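Local coordinates for methyltransferase small domain-containing protein (PDB 1NE2) that is of unknown function but has the fold of an S-adenosylmethionine-dependent methyltransferase and probably acts as a transferase, at residues B[6-17]-B[64-72]; B[148-158]-B[188-196]. One frame throughout, in Å; residues are numbered along the deposited sequence.

Contact 1 of 2, residues B[6-17]-B[64-72]; sequences IKNDLEIRLQKL and ILACGSYLL
Apolar side chains of the N-terminal helix 6-14 and the turn after it pack against helix 64-71, the helix that follows the first strand, 54-58, of the Rossmann-like sheet. The two helix axes come within 10.3 Å, their directions 129° apart, and what fills the space is almost entirely leucine and isoleucine. Leu10 uses its two methyls on different partners: CD1 rests on Leu71 CB at 3.9 Å, while CD2 meets Leu72 CD1 at 3.8 Å, the two side chains crossing at about a right angle. One turn further on, Leu14 sends CD2 to Gly68, 3.8 Å from its CA, and the same methyl touches the Ile64 carbonyl oxygen and Leu71 CD1. With no side chain at Gly68, the methyl comes right up to the backbone of the helix. Leu17, the last residue of the type I turn that starts at Leu14, lays CD2 on Cys67 CB at 3.8 Å and beside its SG, the sulfur joined to Cys94 in a disulfide. At the outer margin the bent chain of Arg13 (chi2 -64°, chi3 -69°) folds its guanidinium over Leu71, whose CD2 lies under one face, 3.7 Å from NH2. Ile6 CD1 closes the far end on Leu72 CD2 at 3.9 Å. Helix 34-46 flanks the pair, touching Ile6, Ile64 and Leu72. A helix lying outside the first beta-alpha unit in this way fits the N-terminal additions to the Rossmann-like core of class I methyltransferases, where the glycine-rich loop leading into helix 64-71 probably belongs to the cofactor site.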
loop_
_atom_site.group_PDB
_atom_site.type_symbol
_atom_site.label_atom_id
_atom_site.label_comp_id
_atom_site.label_asym_id
_atom_site.label_seq_id
_atom_site.Cartn_x
_atom_site.Cartn_y
_atom_site.Cartn_z
ATOM N N ILE B 6 -0.284 -24.505 -6.291
ATOM C CA ILE B 6 -0.467 -23.059 -6.341
ATOM C C ILE B 6 0.510 -22.385 -7.309
ATOM O O ILE B 6 0.182 -21.374 -7.927
ATOM C CB ILE B 6 -0.315 -22.444 -4.928
ATOM C CG1 ILE B 6 -0.753 -20.980 -4.940
ATOM C CG2 ILE B 6 1.126 -22.586 -4.452
ATOM C CD1 ILE B 6 -0.751 -20.330 -3.577
ATOM N N LYS B 7 1.707 -22.946 -7.447
ATOM C CA LYS B 7 2.699 -22.368 -8.347
ATOM C C LYS B 7 2.190 -22.485 -9.781
ATOM O O LYS B 7 2.280 -21.535 -10.559
ATOM C CB LYS B 7 4.048 -23.082 -8.169
ATOM C CG LYS B 7 5.230 -22.465 -8.918
ATOM C CD LYS B 7 5.345 -23.001 -10.339
ATOM C CE LYS B 7 6.637 -22.547 -11.008
ATOM N NZ LYS B 7 6.762 -23.105 -12.384
ATOM N N ASN B 8 1.631 -23.642 -10.127
ATOM C CA ASN B 8 1.107 -23.843 -11.472
ATOM C C ASN B 8 -0.174 -23.052 -11.697
ATOM O O ASN B 8 -0.388 -22.511 -12.780
ATOM C CB ASN B 8 0.848 -25.327 -11.738
ATOM C CG ASN B 8 2.125 -26.101 -11.995
ATOM O OD1 ASN B 8 2.907 -25.751 -12.880
ATOM N ND2 ASN B 8 2.340 -27.160 -11.223
ATOM N N ASP B 9 -1.017 -22.979 -10.671
ATOM C CA ASP B 9 -2.273 -22.244 -10.777
ATOM C C ASP B 9 -2.016 -20.747 -10.945
ATOM O O ASP B 9 -2.737 -20.066 -11.674
ATOM C CB ASP B 9 -3.151 -22.488 -9.545
ATOM C CG ASP B 9 -3.583 -23.941 -9.411
ATOM O OD1 ASP B 9 -3.649 -24.642 -10.444
ATOM O OD2 ASP B 9 -3.872 -24.379 -8.274
ATOM N N LEU B 10 -0.993 -20.235 -10.264
ATOM C CA LEU B 10 -0.644 -18.824 -10.376
ATOM C C LEU B 10 -0.016 -18.585 -11.742
ATOM O O LEU B 10 -0.348 -17.624 -12.437
ATOM C CB LEU B 10 0.363 -18.423 -9.287
ATOM C CG LEU B 10 0.924 -16.998 -9.374
ATOM C CD1 LEU B 10 -0.194 -15.973 -9.212
ATOM C CD2 LEU B 10 1.981 -16.799 -8.291
ATOM N N GLU B 11 0.894 -19.476 -12.122
ATOM C CA GLU B 11 1.577 -19.359 -13.399
ATOM C C GLU B 11 0.619 -19.201 -14.575
ATOM O O GLU B 11 0.840 -18.354 -15.442
ATOM C CB GLU B 11 2.487 -20.572 -13.631
ATOM C CG GLU B 11 3.513 -20.337 -14.732
ATOM C CD GLU B 11 4.350 -21.568 -15.047
ATOM O OE1 GLU B 11 4.708 -22.309 -14.109
ATOM O OE2 GLU B 11 4.659 -21.783 -16.239
ATOM N N ILE B 12 -0.453 -19.992 -14.612
ATOM C CA ILE B 12 -1.386 -19.884 -15.726
ATOM C C ILE B 12 -2.131 -18.558 -15.726
ATOM O O ILE B 12 -2.542 -18.079 -16.779
ATOM C CB ILE B 12 -2.395 -21.063 -15.764
ATOM C CG1 ILE B 12 -3.138 -21.179 -14.438
ATOM C CG2 ILE B 12 -1.660 -22.353 -16.086
ATOM C CD1 ILE B 12 -4.174 -22.280 -14.425
ATOM N N ARG B 13 -2.303 -17.952 -14.552
ATOM C CA ARG B 13 -2.970 -16.659 -14.503
ATOM C C ARG B 13 -1.996 -15.589 -14.998
ATOM O O ARG B 13 -2.394 -14.627 -15.653
ATOM C CB ARG B 13 -3.450 -16.345 -13.078
ATOM C CG ARG B 13 -4.611 -17.227 -12.611
ATOM C CD ARG B 13 -5.862 -16.995 -13.463
ATOM N NE ARG B 13 -6.458 -15.680 -13.239
ATOM C CZ ARG B 13 -7.302 -15.393 -12.249
ATOM N NH1 ARG B 13 -7.661 -16.329 -11.381
ATOM N NH2 ARG B 13 -7.785 -14.165 -12.125
ATOM N N LEU B 14 -0.712 -15.760 -14.698
ATOM C CA LEU B 14 0.289 -14.805 -15.152
ATOM C C LEU B 14 0.492 -14.900 -16.667
ATOM O O LEU B 14 0.790 -13.903 -17.323
ATOM C CB LEU B 14 1.627 -15.042 -14.439
ATOM C CG LEU B 14 1.661 -14.791 -12.927
ATOM C CD1 LEU B 14 3.073 -15.049 -12.379
ATOM C CD2 LEU B 14 1.237 -13.353 -12.652
ATOM N N GLN B 15 0.320 -16.092 -17.225
ATOM C CA GLN B 15 0.512 -16.270 -18.660
ATOM C C GLN B 15 -0.544 -15.529 -19.478
ATOM O O GLN B 15 -0.346 -15.260 -20.662
ATOM C CB GLN B 15 0.531 -17.767 -18.995
ATOM C CG GLN B 15 1.755 -18.472 -18.396
ATOM C CD GLN B 15 1.618 -19.980 -18.348
ATOM O OE1 GLN B 15 0.517 -20.509 -18.207
ATOM N NE2 GLN B 15 2.745 -20.681 -18.438
ATOM N N LYS B 16 -1.656 -15.178 -18.841
ATOM C CA LYS B 16 -2.720 -14.454 -19.526
ATOM C C LYS B 16 -2.345 -12.984 -19.728
ATOM O O LYS B 16 -2.866 -12.318 -20.623
ATOM C CB LYS B 16 -4.021 -14.553 -18.731
ATOM C CG LYS B 16 -4.497 -15.977 -18.513
ATOM C CD LYS B 16 -5.763 -16.012 -17.679
ATOM C CE LYS B 16 -6.181 -17.442 -17.374
ATOM N NZ LYS B 16 -7.381 -17.490 -16.491
ATOM N N LEU B 17 -1.439 -12.482 -18.894
ATOM C CA LEU B 17 -0.992 -11.098 -18.993
ATOM C C LEU B 17 -0.348 -10.824 -20.350
ATOM O O LEU B 17 -0.026 -11.751 -21.095
ATOM C CB LEU B 17 0.007 -10.778 -17.876
ATOM C CG LEU B 17 -0.543 -10.424 -16.489
ATOM C CD1 LEU B 17 -1.595 -11.426 -16.047
ATOM C CD2 LEU B 17 0.613 -10.377 -15.504
ATOM N N ILE B 64 4.103 -7.846 -14.128
ATOM C CA ILE B 64 3.913 -9.246 -13.760
ATOM C C ILE B 64 4.050 -9.566 -12.265
ATOM O O ILE B 64 3.220 -10.284 -11.708
ATOM C CB ILE B 64 4.849 -10.174 -14.578
ATOM C CG1 ILE B 64 4.473 -11.633 -14.320
ATOM C CG2 ILE B 64 6.306 -9.905 -14.232
ATOM C CD1 ILE B 64 5.242 -12.636 -15.173
ATOM N N LEU B 65 5.071 -9.037 -11.601
ATOM C CA LEU B 65 5.229 -9.337 -10.179
ATOM C C LEU B 65 4.156 -8.675 -9.309
ATOM O O LEU B 65 3.766 -9.221 -8.275
ATOM C CB LEU B 65 6.632 -8.946 -9.697
ATOM C CG LEU B 65 7.803 -9.712 -10.334
ATOM C CD1 LEU B 65 9.109 -9.309 -9.642
ATOM C CD2 LEU B 65 7.596 -11.211 -10.205
ATOM N N ALA B 66 3.662 -7.516 -9.738
ATOM C CA ALA B 66 2.630 -6.808 -8.987
ATOM C C ALA B 66 1.301 -7.531 -9.159
ATOM O O ALA B 66 0.581 -7.752 -8.189
ATOM C CB ALA B 66 2.514 -5.360 -9.481
ATOM N N CYS B 67 0.978 -7.893 -10.400
ATOM C CA CYS B 67 -0.258 -8.612 -10.682
ATOM C C CYS B 67 -0.245 -9.930 -9.919
ATOM O O CYS B 67 -1.263 -10.355 -9.368
ATOM C CB CYS B 67 -0.387 -8.908 -12.181
ATOM S SG CYS B 67 -0.597 -7.467 -13.279
ATOM N N GLY B 68 0.913 -10.587 -9.908
ATOM C CA GLY B 68 1.032 -11.855 -9.208
ATOM C C GLY B 68 0.780 -11.721 -7.716
ATOM O O GLY B 68 0.152 -12.591 -7.094
ATOM N N SER B 69 1.286 -10.641 -7.127
ATOM C CA SER B 69 1.094 -10.405 -5.702
ATOM C C SER B 69 -0.386 -10.208 -5.433
ATOM O O SER B 69 -0.909 -10.690 -4.437
ATOM C CB SER B 69 1.867 -9.166 -5.245
ATOM O OG SER B 69 3.262 -9.366 -5.382
ATOM N N TYR B 70 -1.052 -9.494 -6.334
ATOM C CA TYR B 70 -2.484 -9.235 -6.207
ATOM C C TYR B 70 -3.245 -10.554 -6.326
ATOM O O TYR B 70 -4.172 -10.826 -5.554
ATOM C CB TYR B 70 -2.924 -8.274 -7.312
ATOM C CG TYR B 70 -4.388 -7.909 -7.276
ATOM C CD1 TYR B 70 -4.891 -7.049 -6.300
ATOM C CD2 TYR B 70 -5.267 -8.409 -8.235
ATOM C CE1 TYR B 70 -6.246 -6.690 -6.287
ATOM C CE2 TYR B 70 -6.613 -8.059 -8.230
ATOM C CZ TYR B 70 -7.094 -7.200 -7.259
ATOM O OH TYR B 70 -8.424 -6.840 -7.281
ATOM N N LEU B 71 -2.854 -11.372 -7.294
ATOM C CA LEU B 71 -3.499 -12.665 -7.498
ATOM C C LEU B 71 -3.299 -13.599 -6.305
ATOM O O LEU B 71 -4.123 -14.484 -6.065
ATOM C CB LEU B 71 -2.972 -13.321 -8.777
ATOM C CG LEU B 71 -3.352 -12.554 -10.048
ATOM C CD1 LEU B 71 -2.502 -13.020 -11.222
ATOM C CD2 LEU B 71 -4.830 -12.756 -10.328
ATOM N N LEU B 72 -2.214 -13.404 -5.561
ATOM C CA LEU B 72 -1.941 -14.238 -4.388
ATOM C C LEU B 72 -2.645 -13.751 -3.118
ATOM O O LEU B 72 -2.426 -14.283 -2.027
ATOM C CB LEU B 72 -0.426 -14.342 -4.151
ATOM C CG LEU B 72 0.293 -15.301 -5.105
ATOM C CD1 LEU B 72 1.793 -15.204 -4.900
ATOM C CD2 LEU B 72 -0.183 -16.729 -4.841
#

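Contact 2 of 2, residues B[148-158]-B[188-196]; sequences AKARDFLRREF and IEAVIFGVR
A helix lying on a beta sheet makes this contact: 151-158 runs along strand 188-196, their directions only 6° apart, in the C-terminal part of the methyltransferase-like fold. Phe193 stands at the middle. With CG anti to its own carbonyl carbon (chi1 -85°), its ring rises toward the helix, Leu154 and Phe158 both on one side of its plane, and carries CZ to within 3.6 Å of Arg151 O, which lies at the ring's edge. Leu154 CB presses on Phe193 CE2 at 3.5 Å. Phe158 turns its edge to the face of Phe193, a T-shaped pair with centroids 5.2 Å apart and planes at 64°; over a face of Phe158 sits Val195 CG2 in a CH-pi contact, 4.1 Å from the ring centroid. An alanine in place of Phe193 would probably leave the edge of Phe158 without its aromatic partner and open a gap beneath Leu154 and Arg155. Toward the start of the helix the contact becomes polar. Ala148 N donates to Glu189 O, and the extended Arg151 reaches Glu189 with NH1 2.9 Å from OE2, guanidinium and carboxylate nearly perpendicular. Arg151 NE also salt-bridges Glu167 on strand 162-173, and the same carboxylate takes a second such bond from Arg155. Both carboxylates balance the Arg151 charge, which probably fixes its guanidinium and favours their ionised form, leaving the contact ionic where the helix begins and aromatic further along.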
loop_
_atom_site.group_PDB
_atom_site.type_symbol
_atom_site.label_atom_id
_atom_site.label_comp_id
_atom_site.label_asym_id
_atom_site.label_seq_id
_atom_site.Cartn_x
_atom_site.Cartn_y
_atom_site.Cartn_z
ATOM N N ALA B 148 23.122 -12.567 -11.094
ATOM C CA ALA B 148 23.979 -13.051 -10.017
ATOM C C ALA B 148 25.305 -12.299 -9.943
ATOM O O ALA B 148 26.064 -12.467 -8.988
ATOM C CB ALA B 148 24.237 -14.538 -10.191
ATOM N N LYS B 149 25.587 -11.473 -10.945
ATOM C CA LYS B 149 26.833 -10.711 -10.946
ATOM C C LYS B 149 26.837 -9.634 -9.865
ATOM O O LYS B 149 27.895 -9.152 -9.466
ATOM C CB LYS B 149 27.071 -10.061 -12.312
ATOM C CG LYS B 149 27.347 -11.044 -13.439
ATOM C CD LYS B 149 27.961 -10.345 -14.648
ATOM C CE LYS B 149 27.084 -9.207 -15.149
ATOM N NZ LYS B 149 27.709 -8.471 -16.284
ATOM N N ALA B 150 25.653 -9.251 -9.396
ATOM C CA ALA B 150 25.546 -8.232 -8.355
ATOM C C ALA B 150 25.436 -8.888 -6.979
ATOM O O ALA B 150 25.265 -8.211 -5.965
ATOM C CB ALA B 150 24.329 -7.353 -8.613
ATOM N N ARG B 151 25.552 -10.213 -6.962
ATOM C CA ARG B 151 25.442 -11.011 -5.744
ATOM C C ARG B 151 26.274 -10.520 -4.558
ATOM O O ARG B 151 25.744 -10.301 -3.466
ATOM C CB ARG B 151 25.811 -12.461 -6.060
ATOM C CG ARG B 151 25.304 -13.468 -5.056
ATOM C CD ARG B 151 25.570 -14.885 -5.533
ATOM N NE ARG B 151 24.840 -15.865 -4.734
ATOM C CZ ARG B 151 24.881 -17.176 -4.937
ATOM N NH1 ARG B 151 25.625 -17.677 -5.916
ATOM N NH2 ARG B 151 24.171 -17.990 -4.166
ATOM N N ASP B 152 27.577 -10.359 -4.767
ATOM C CA ASP B 152 28.463 -9.913 -3.697
ATOM C C ASP B 152 28.066 -8.543 -3.162
ATOM O O ASP B 152 27.944 -8.351 -1.950
ATOM C CB ASP B 152 29.912 -9.873 -4.189
ATOM C CG ASP B 152 30.424 -11.239 -4.609
ATOM O OD1 ASP B 152 30.352 -12.181 -3.791
ATOM O OD2 ASP B 152 30.902 -11.369 -5.755
ATOM N N PHE B 153 27.866 -7.596 -4.070
ATOM C CA PHE B 153 27.480 -6.243 -3.694
ATOM C C PHE B 153 26.153 -6.243 -2.935
ATOM O O PHE B 153 26.028 -5.615 -1.886
ATOM C CB PHE B 153 27.350 -5.364 -4.938
ATOM C CG PHE B 153 26.840 -3.976 -4.654
ATOM C CD1 PHE B 153 27.596 -3.082 -3.902
ATOM C CD2 PHE B 153 25.604 -3.563 -5.142
ATOM C CE1 PHE B 153 27.130 -1.794 -3.643
ATOM C CE2 PHE B 153 25.127 -2.278 -4.887
ATOM C CZ PHE B 153 25.892 -1.392 -4.137
ATOM N N LEU B 154 25.164 -6.947 -3.472
ATOM C CA LEU B 154 23.854 -6.998 -2.835
ATOM C C LEU B 154 23.883 -7.636 -1.453
ATOM O O LEU B 154 23.288 -7.108 -0.518
ATOM C CB LEU B 154 22.856 -7.729 -3.737
ATOM C CG LEU B 154 22.488 -6.964 -5.011
ATOM C CD1 LEU B 154 21.500 -7.781 -5.826
ATOM C CD2 LEU B 154 21.887 -5.607 -4.650
ATOM N N ARG B 155 24.570 -8.765 -1.317
ATOM C CA ARG B 155 24.654 -9.431 -0.026
ATOM C C ARG B 155 25.269 -8.488 1.004
ATOM O O ARG B 155 24.776 -8.366 2.128
ATOM C CB ARG B 155 25.494 -10.702 -0.137
ATOM C CG ARG B 155 25.653 -11.458 1.170
ATOM C CD ARG B 155 26.472 -12.720 0.967
ATOM N NE ARG B 155 27.726 -12.438 0.277
ATOM C CZ ARG B 155 28.053 -12.919 -0.920
ATOM N NH1 ARG B 155 27.220 -13.717 -1.574
ATOM N NH2 ARG B 155 29.218 -12.596 -1.466
ATOM N N ARG B 156 26.339 -7.804 0.608
ATOM C CA ARG B 156 27.016 -6.872 1.503
ATOM C C ARG B 156 26.045 -5.787 1.956
ATOM O O ARG B 156 25.868 -5.557 3.152
ATOM C CB ARG B 156 28.203 -6.217 0.790
ATOM C CG ARG B 156 29.106 -5.395 1.698
ATOM C CD ARG B 156 30.054 -4.530 0.881
ATOM N NE ARG B 156 29.389 -3.330 0.372
ATOM C CZ ARG B 156 29.917 -2.502 -0.523
ATOM N NH1 ARG B 156 31.123 -2.740 -1.023
ATOM N NH2 ARG B 156 29.243 -1.428 -0.911
ATOM N N GLU B 157 25.419 -5.125 0.988
ATOM C CA GLU B 157 24.476 -4.049 1.278
ATOM C C GLU B 157 23.251 -4.494 2.075
ATOM O O GLU B 157 22.847 -3.820 3.026
ATOM C CB GLU B 157 24.021 -3.375 -0.021
ATOM C CG GLU B 157 25.112 -2.596 -0.747
ATOM C CD GLU B 157 25.836 -1.616 0.164
ATOM O OE1 GLU B 157 26.967 -1.925 0.600
ATOM O OE2 GLU B 157 25.268 -0.541 0.455
ATOM N N PHE B 158 22.649 -5.616 1.687
ATOM C CA PHE B 158 21.472 -6.105 2.398
ATOM C C PHE B 158 21.788 -6.509 3.838
ATOM O O PHE B 158 21.038 -6.187 4.755
ATOM C CB PHE B 158 20.850 -7.305 1.665
ATOM C CG PHE B 158 20.184 -6.949 0.362
ATOM C CD1 PHE B 158 19.456 -5.770 0.230
ATOM C CD2 PHE B 158 20.239 -7.822 -0.720
ATOM C CE1 PHE B 158 18.790 -5.467 -0.958
ATOM C CE2 PHE B 158 19.577 -7.530 -1.911
ATOM C CZ PHE B 158 18.852 -6.352 -2.030
ATOM N N ILE B 188 22.461 -18.905 -17.581
ATOM C CA ILE B 188 23.228 -18.068 -16.669
ATOM C C ILE B 188 22.660 -18.150 -15.258
ATOM O O ILE B 188 21.598 -18.734 -15.031
ATOM C CB ILE B 188 23.235 -16.590 -17.114
ATOM C CG1 ILE B 188 21.807 -16.128 -17.417
ATOM C CG2 ILE B 188 24.153 -16.414 -18.310
ATOM C CD1 ILE B 188 21.710 -14.683 -17.857
ATOM N N GLU B 189 23.368 -17.545 -14.313
ATOM C CA GLU B 189 22.950 -17.582 -12.922
ATOM C C GLU B 189 22.273 -16.299 -12.454
ATOM O O GLU B 189 22.749 -15.191 -12.711
ATOM C CB GLU B 189 24.167 -17.881 -12.045
ATOM C CG GLU B 189 23.850 -18.270 -10.615
ATOM C CD GLU B 189 25.098 -18.639 -9.831
ATOM O OE1 GLU B 189 25.852 -19.522 -10.293
ATOM O OE2 GLU B 189 25.324 -18.049 -8.753
ATOM N N ALA B 190 21.140 -16.455 -11.781
ATOM C CA ALA B 190 20.419 -15.319 -11.230
ATOM C C ALA B 190 20.419 -15.563 -9.730
ATOM O O ALA B 190 20.776 -16.654 -9.273
ATOM C CB ALA B 190 18.986 -15.274 -11.766
ATOM N N VAL B 191 20.031 -14.559 -8.958
ATOM C CA VAL B 191 20.007 -14.714 -7.515
ATOM C C VAL B 191 18.757 -14.099 -6.905
ATOM O O VAL B 191 18.311 -13.025 -7.314
ATOM C CB VAL B 191 21.262 -14.074 -6.858
ATOM C CG1 VAL B 191 21.277 -12.569 -7.092
ATOM C CG2 VAL B 191 21.283 -14.384 -5.368
ATOM N N ILE B 192 18.195 -14.812 -5.935
ATOM C CA ILE B 192 17.016 -14.368 -5.209
ATOM C C ILE B 192 17.438 -14.022 -3.790
ATOM O O ILE B 192 18.053 -14.843 -3.103
ATOM C CB ILE B 192 15.940 -15.476 -5.132
ATOM C CG1 ILE B 192 15.311 -15.699 -6.511
ATOM C CG2 ILE B 192 14.863 -15.092 -4.104
ATOM C CD1 ILE B 192 14.323 -16.860 -6.544
ATOM N N PHE B 193 17.113 -12.805 -3.366
ATOM C CA PHE B 193 17.422 -12.331 -2.019
ATOM C C PHE B 193 16.134 -12.088 -1.250
ATOM O O PHE B 193 15.167 -11.584 -1.811
ATOM C CB PHE B 193 18.204 -11.012 -2.072
ATOM C CG PHE B 193 19.680 -11.188 -2.242
ATOM C CD1 PHE B 193 20.450 -11.717 -1.212
ATOM C CD2 PHE B 193 20.303 -10.838 -3.438
ATOM C CE1 PHE B 193 21.829 -11.896 -1.372
ATOM C CE2 PHE B 193 21.682 -11.014 -3.605
ATOM C CZ PHE B 193 22.440 -11.544 -2.570
ATOM N N GLY B 194 16.142 -12.469 0.025
ATOM C CA GLY B 194 15.020 -12.252 0.921
ATOM C C GLY B 194 15.684 -11.649 2.143
ATOM O O GLY B 194 16.587 -12.271 2.710
ATOM N N VAL B 195 15.261 -10.452 2.544
ATOM C CA VAL B 195 15.880 -9.762 3.680
ATOM C C VAL B 195 14.871 -9.173 4.667
ATOM O O VAL B 195 13.831 -8.641 4.261
ATOM C CB VAL B 195 16.772 -8.588 3.183
ATOM C CG1 VAL B 195 17.684 -8.111 4.308
ATOM C CG2 VAL B 195 17.580 -9.011 1.962
ATOM N N ARG B 196 15.170 -9.281 5.962
ATOM C CA ARG B 196 14.301 -8.697 6.985
ATOM C C ARG B 196 14.950 -7.383 7.415
ATOM O O ARG B 196 16.076 -7.374 7.907
ATOM C CB ARG B 196 14.168 -9.627 8.192
ATOM C CG ARG B 196 13.352 -9.038 9.337
ATOM C CD ARG B 196 11.947 -8.664 8.884
ATOM N NE ARG B 196 11.077 -8.311 10.006
ATOM C CZ ARG B 196 11.163 -7.182 10.706
ATOM N NH1 ARG B 196 12.080 -6.275 10.401
ATOM N NH2 ARG B 196 10.336 -6.966 11.720
#

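Overall arrangement
The two contacts lie on opposite sides of the chain's centre, their own centres 24 Å apart and their nearest atoms about 9 Å, so they do not touch. They follow in series: contact 1 is complete by residue 72, contact 2 begins at 148. Both belong to layers built on one seven-stranded mixed sheet. Contact 1 stacks a second helix on 64-71, which packs on strands 54-58 and 76-81; contact 2 sets helix 151-161 on the antiparallel strand 187-197. Helix 34-46 touches both sets of segments, reaching Leu72 in one and Ile192 in the other. They lie on opposite faces of an alpha-beta-alpha sandwich, consistent with a class I methyltransferase.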